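Local atomic coordinates of probable endonuclease 4 (Thermotoga maritima, PDB entry 4HNO), a protein that probably cleaves phosphodiester bonds at apurinic or apyrimidinic sites in damaged DNA, acting as a metal-dependent endonuclease of base excision repair. Residues P36-D49 with K89-K103. Residues are numbered along the deposited sequence; the frame is centred on the assembly and turned at random. Where two conformers were deposited one is given.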
loop_
_atom_site.group_PDB
_atom_site.type_symbol
_atom_site.label_atom_id
_atom_site.label_comp_id
_atom_site.label_asym_id
_atom_site.label_seq_id
_atom_site.Cartn_x
_atom_site.Cartn_y
_atom_site.Cartn_z
ATOM N N PRO A 36 6.559 9.975 1.982
ATOM C CA PRO A 36 6.565 11.023 3.016
ATOM C C PRO A 36 7.742 11.980 2.888
ATOM O O PRO A 36 7.812 12.943 3.630
ATOM C CB PRO A 36 6.634 10.222 4.329
ATOM C CG PRO A 36 7.019 8.834 3.938
ATOM C CD PRO A 36 7.095 8.704 2.486
ATOM N N HIS A 37 8.660 11.695 1.980
ATOM C CA HIS A 37 9.900 12.428 1.833
ATOM C C HIS A 37 10.566 11.903 0.572
ATOM O O HIS A 37 10.122 10.913 -0.013
ATOM C CB HIS A 37 10.813 12.185 3.053
ATOM C CG HIS A 37 11.070 10.737 3.320
ATOM N ND1 HIS A 37 11.901 9.960 2.546
ATOM C CD2 HIS A 37 10.561 9.920 4.267
ATOM C CE1 HIS A 37 11.877 8.722 3.009
ATOM N NE2 HIS A 37 11.067 8.667 4.047
ATOM N N ASN A 38 11.658 12.554 0.196
ATOM C CA ASN A 38 12.500 12.078 -0.890
ATOM C C ASN A 38 13.920 11.812 -0.399
ATOM O O ASN A 38 14.894 12.026 -1.126
ATOM C CB ASN A 38 12.522 13.109 -2.012
ATOM C CG ASN A 38 13.429 14.282 -1.702
ATOM O OD1 ASN A 38 13.305 14.918 -0.652
ATOM N ND2 ASN A 38 14.370 14.555 -2.601
ATOM N N ALA A 39 14.048 11.362 0.838
ATOM C CA ALA A 39 15.372 11.107 1.398
ATOM C C ALA A 39 16.101 9.968 0.675
ATOM O O ALA A 39 15.501 8.975 0.294
ATOM C CB ALA A 39 15.257 10.808 2.886
ATOM N N ARG A 40 17.409 10.100 0.520
ATOM C CA ARG A 40 18.193 9.036 -0.086
ATOM C C ARG A 40 18.985 8.287 0.942
ATOM O O ARG A 40 19.785 7.420 0.593
ATOM C CB ARG A 40 19.122 9.603 -1.130
ATOM C CG ARG A 40 18.401 9.829 -2.411
ATOM C CD ARG A 40 18.994 10.990 -3.122
ATOM N NE ARG A 40 20.290 10.676 -3.706
ATOM C CZ ARG A 40 20.957 11.516 -4.488
ATOM N NH1 ARG A 40 20.455 12.719 -4.742
ATOM N NH2 ARG A 40 22.117 11.159 -5.031
ATOM N N SER A 41 18.810 8.637 2.201
ATOM C CA SER A 41 19.514 7.927 3.260
ATOM C C SER A 41 18.604 7.901 4.491
ATOM O O SER A 41 17.372 7.908 4.372
ATOM C CB SER A 41 20.922 8.527 3.521
ATOM O OG SER A 41 21.703 7.788 4.480
ATOM N N TRP A 42 19.225 7.836 5.652
ATOM C CA TRP A 42 18.531 7.432 6.842
ATOM C C TRP A 42 17.887 8.572 7.626
ATOM O O TRP A 42 17.275 8.314 8.652
ATOM C CB TRP A 42 19.501 6.659 7.711
ATOM C CG TRP A 42 19.902 5.349 7.125
ATOM C CD1 TRP A 42 21.140 4.980 6.697
ATOM C CD2 TRP A 42 19.049 4.228 6.919
ATOM N NE1 TRP A 42 21.110 3.695 6.258
ATOM C CE2 TRP A 42 19.837 3.206 6.388
ATOM C CE3 TRP A 42 17.692 3.983 7.163
ATOM C CZ2 TRP A 42 19.317 1.955 6.070
ATOM C CZ3 TRP A 42 17.184 2.748 6.852
ATOM C CH2 TRP A 42 17.996 1.742 6.319
ATOM N N SER A 43 17.974 9.795 7.130
ATOM C CA SER A 43 17.321 10.928 7.768
ATOM C C SER A 43 16.354 11.578 6.792
ATOM O O SER A 43 16.589 11.597 5.583
ATOM C CB SER A 43 18.338 11.940 8.273
ATOM O OG SER A 43 19.099 12.453 7.208
ATOM N N ALA A 44 15.250 12.077 7.317
ATOM C CA ALA A 44 14.268 12.764 6.502
ATOM C C ALA A 44 13.770 13.995 7.254
ATOM O O ALA A 44 13.502 13.958 8.455
ATOM C CB ALA A 44 13.079 11.863 6.180
ATOM N N LYS A 45 13.599 15.074 6.521
ATOM C CA LYS A 45 12.991 16.273 7.068
ATOM C C LYS A 45 11.489 16.111 7.225
ATOM O O LYS A 45 10.816 15.341 6.520
ATOM C CB LYS A 45 13.250 17.467 6.157
ATOM C CG LYS A 45 14.704 17.883 6.106
ATOM C CD LYS A 45 14.896 19.134 5.265
ATOM C CE LYS A 45 16.285 19.169 4.650
ATOM N NZ LYS A 45 16.616 20.490 4.056
ATOM N N LEU A 46 10.963 16.880 8.162
ATOM C CA LEU A 46 9.535 17.093 8.254
ATOM C C LEU A 46 9.091 18.117 7.213
ATOM O O LEU A 46 9.843 19.026 6.877
ATOM C CB LEU A 46 9.141 17.684 9.606
ATOM C CG LEU A 46 9.363 16.790 10.805
ATOM C CD1 LEU A 46 9.067 17.598 12.053
ATOM C CD2 LEU A 46 8.452 15.597 10.761
ATOM N N PRO A 47 7.828 18.056 6.797
ATOM C CA PRO A 47 7.270 19.217 6.103
ATOM C C PRO A 47 7.311 20.422 7.031
ATOM O O PRO A 47 7.128 20.279 8.236
ATOM C CB PRO A 47 5.823 18.805 5.825
ATOM C CG PRO A 47 5.506 17.795 6.813
ATOM C CD PRO A 47 6.809 17.037 7.071
ATOM N N SER A 48 7.542 21.601 6.476
ATOM C CA SER A 48 7.454 22.805 7.276
ATOM C C SER A 48 6.022 22.995 7.763
ATOM O O SER A 48 5.064 22.416 7.234
ATOM C CB SER A 48 7.882 24.026 6.477
ATOM O OG SER A 48 6.919 24.302 5.477
ATOM N N ASP A 49 5.864 23.846 8.769
ATOM C CA ASP A 49 4.534 24.200 9.216
ATOM C C ASP A 49 3.695 24.718 8.061
ATOM O O ASP A 49 2.530 24.353 7.916
ATOM C CB ASP A 49 4.567 25.268 10.294
ATOM C CG ASP A 49 5.285 24.836 11.528
ATOM O OD1 ASP A 49 5.542 23.628 11.742
ATOM O OD2 ASP A 49 5.585 25.735 12.335
ATOM N N LYS A 89 18.532 1.871 12.197
ATOM C CA LYS A 89 18.285 3.042 11.390
ATOM C C LYS A 89 16.893 3.000 10.761
ATOM O O LYS A 89 16.242 4.033 10.588
ATOM C CB LYS A 89 19.377 3.181 10.335
ATOM C CG LYS A 89 20.751 3.496 10.939
ATOM C CD LYS A 89 21.832 3.453 9.867
ATOM C CE LYS A 89 23.281 3.481 10.380
ATOM N NZ LYS A 89 23.581 4.473 11.404
ATOM N N SER A 90 16.441 1.800 10.417
ATOM C CA SER A 90 15.099 1.594 9.886
ATOM C C SER A 90 14.038 1.960 10.913
ATOM O O SER A 90 13.052 2.627 10.576
ATOM C CB SER A 90 14.930 0.139 9.457
ATOM O OG SER A 90 15.696 -0.161 8.307
ATOM N N VAL A 91 14.215 1.531 12.154
ATOM C CA VAL A 91 13.272 1.888 13.199
ATOM C C VAL A 91 13.198 3.407 13.352
ATOM O O VAL A 91 12.111 3.987 13.438
ATOM C CB VAL A 91 13.659 1.211 14.525
ATOM C CG1 VAL A 91 12.927 1.826 15.712
ATOM C CG2 VAL A 91 13.418 -0.282 14.446
ATOM N N GLU A 92 14.351 4.070 13.386
ATOM C CA GLU A 92 14.334 5.506 13.602
ATOM C C GLU A 92 13.732 6.250 12.422
ATOM O O GLU A 92 13.017 7.230 12.608
ATOM C CB GLU A 92 15.722 6.033 13.951
ATOM C CG GLU A 92 16.232 5.510 15.291
ATOM C CD GLU A 92 15.305 5.810 16.457
ATOM O OE1 GLU A 92 14.828 6.962 16.559
ATOM O OE2 GLU A 92 15.012 4.872 17.247
ATOM N N LEU A 93 14.009 5.803 11.203
ATOM C CA LEU A 93 13.426 6.471 10.055
ATOM C C LEU A 93 11.920 6.210 9.988
ATOM O O LEU A 93 11.159 7.096 9.626
ATOM C CB LEU A 93 14.125 6.073 8.751
ATOM C CG LEU A 93 13.629 6.808 7.505
ATOM C CD1 LEU A 93 13.731 8.304 7.632
ATOM C CD2 LEU A 93 14.386 6.302 6.290
ATOM N N LEU A 94 11.485 5.007 10.362
ATOM C CA LEU A 94 10.049 4.737 10.370
ATOM C C LEU A 94 9.333 5.605 11.406
ATOM O O LEU A 94 8.238 6.093 11.133
ATOM C CB LEU A 94 9.811 3.250 10.593
ATOM C CG LEU A 94 8.385 2.774 10.361
ATOM C CD1 LEU A 94 7.884 3.076 8.988
ATOM C CD2 LEU A 94 8.302 1.271 10.613
ATOM N N LYS A 95 9.945 5.829 12.569
ATOM C CA LYS A 95 9.364 6.760 13.531
ATOM C C LYS A 95 9.211 8.145 12.907
ATOM O O LYS A 95 8.185 8.801 13.077
ATOM C CB LYS A 95 10.211 6.885 14.798
ATOM C CG LYS A 95 10.232 5.713 15.747
ATOM C CD LYS A 95 11.256 5.898 16.876
ATOM C CE LYS A 95 11.376 4.690 17.749
ATOM N NZ LYS A 95 12.503 4.848 18.697
ATOM N N LYS A 96 10.252 8.609 12.214
ATOM C CA LYS A 96 10.170 9.894 11.532
ATOM C C LYS A 96 9.057 9.902 10.475
ATOM O O LYS A 96 8.316 10.865 10.375
ATOM C CB LYS A 96 11.532 10.245 10.925
ATOM C CG LYS A 96 11.520 11.398 9.940
ATOM C CD LYS A 96 10.944 12.724 10.411
ATOM C CE LYS A 96 11.661 13.354 11.578
ATOM N NZ LYS A 96 13.083 13.629 11.253
ATOM N N GLU A 97 8.924 8.815 9.711
ATOM C CA GLU A 97 7.839 8.775 8.734
ATOM C C GLU A 97 6.474 8.846 9.405
ATOM O O GLU A 97 5.578 9.507 8.881
ATOM C CB GLU A 97 7.956 7.516 7.879
ATOM C CG GLU A 97 9.149 7.523 6.959
ATOM C CD GLU A 97 9.184 6.261 6.063
ATOM O OE1 GLU A 97 9.861 6.290 5.027
ATOM O OE2 GLU A 97 8.526 5.260 6.449
ATOM N N VAL A 98 6.307 8.183 10.539
ATOM C CA VAL A 98 5.059 8.318 11.290
ATOM C C VAL A 98 4.823 9.770 11.678
ATOM O O VAL A 98 3.711 10.278 11.567
ATOM C CB VAL A 98 5.057 7.386 12.520
ATOM C CG1 VAL A 98 3.917 7.745 13.470
ATOM C CG2 VAL A 98 4.963 5.932 12.077
ATOM N N GLU A 99 5.872 10.453 12.134
ATOM C CA GLU A 99 5.722 11.832 12.516
ATOM C C GLU A 99 5.444 12.749 11.328
ATOM O O GLU A 99 4.712 13.735 11.481
ATOM C CB GLU A 99 6.900 12.252 13.364
ATOM C CG GLU A 99 6.874 11.501 14.747
ATOM C CD GLU A 99 5.577 11.773 15.581
ATOM O OE1 GLU A 99 5.254 12.963 15.800
ATOM O OE2 GLU A 99 4.874 10.832 15.998
ATOM N N ILE A 100 5.987 12.447 10.156
ATOM C CA ILE A 100 5.626 13.177 8.957
ATOM C C ILE A 100 4.136 13.006 8.674
ATOM O O ILE A 100 3.422 13.979 8.407
ATOM C CB ILE A 100 6.472 12.714 7.742
ATOM C CG1 ILE A 100 7.928 13.142 7.905
ATOM C CG2 ILE A 100 5.876 13.241 6.452
ATOM C CD1 ILE A 100 8.910 12.428 7.005
ATOM N N CYS A 101 3.668 11.754 8.705
ATOM C CA CYS A 101 2.247 11.516 8.508
ATOM C C CYS A 101 1.421 12.313 9.499
ATOM O O CYS A 101 0.446 12.959 9.134
ATOM C CB CYS A 101 1.924 10.028 8.658
ATOM S SG CYS A 101 2.544 8.977 7.344
ATOM N N ARG A 102 1.807 12.252 10.769
ATOM C CA ARG A 102 1.049 12.920 11.818
ATOM C C ARG A 102 1.003 14.429 11.554
ATOM O O ARG A 102 -0.030 15.051 11.749
ATOM C CB ARG A 102 1.679 12.568 13.179
ATOM C CG ARG A 102 1.015 13.102 14.423
ATOM C CD ARG A 102 -0.240 12.367 14.917
ATOM N NE ARG A 102 -1.373 12.617 14.044
ATOM C CZ ARG A 102 -2.111 13.720 14.086
ATOM N NH1 ARG A 102 -3.119 13.843 13.232
ATOM N NH2 ARG A 102 -1.874 14.704 14.963
ATOM N N LYS A 103 2.100 15.030 11.101
ATOM C CA LYS A 103 2.125 16.465 10.839
ATOM C C LYS A 103 1.222 16.844 9.661
ATOM O O LYS A 103 0.574 17.888 9.690
ATOM C CB LYS A 103 3.556 16.946 10.634
ATOM C CG LYS A 103 3.642 18.458 10.585
ATOM C CD LYS A 103 5.044 18.995 10.665
ATOM C CE LYS A 103 5.014 20.526 10.640
ATOM N NZ LYS A 103 6.350 21.124 10.784
HETATM O O HOH W 1 17.499 6.601 10.845
#
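In the TIM barrel of this endonuclease IV, the loop that joins strand 31-34 to helix 49-61 runs along helix 84-104, and His37 meets Glu97 where the two come together. His37 NE2 donates to Glu97 OE1 at 2.8 Å with an N-H...O angle of 155°, using the anti lone pair of that oxygen. The other ring nitrogen, ND1, accepts from Ala39 N, so both nitrogens are engaged and the imidazole is fixed in rotation. Glu97 is buried, yet its carboxylate is satisfied: OE1 also receives Gly74 N, and OE2 bonds Ser73 OG. Glu97 thus ties the loop 36-49 and helix 84-104 to the residues directly after the zinc ligand His72.

At the Lys89 end of the helical segment 89-103, Lys89 lies over one face of Trp42; its CD sits 3.7 Å from the centroid of the five-membered ring, 14° off the normal, a CH-pi contact. The far rim of the indole, at CZ3, reaches Ser90 OG, which is itself bonded to Ile86 O and Asn78 N. One water donates to both Trp42 O and Lys89 O. Farther along the helix, Leu93 CD1 packs on Ala44 CB (3.9 Å), and Ile100 fits among Pro36, Leu46 and Pro47, with CG2 3.8 Å from Pro36 CB.

Two lysines bind loop carbonyls. Lys96 folds back through three successive bends, at chi2, chi3 and chi4, bringing NZ 2.8 Å from Ala44 O, nearly collinear with the C=O bond at 174°. Lys103, by contrast, stays extended beyond CG and slides past Pro47; its NZ bonds Pro47 O in the carbonyl plane and forms a salt bridge with Asp49 OD1 (2.8 Å), in the first turn of helix 49-61, whose N-cap is Ser48.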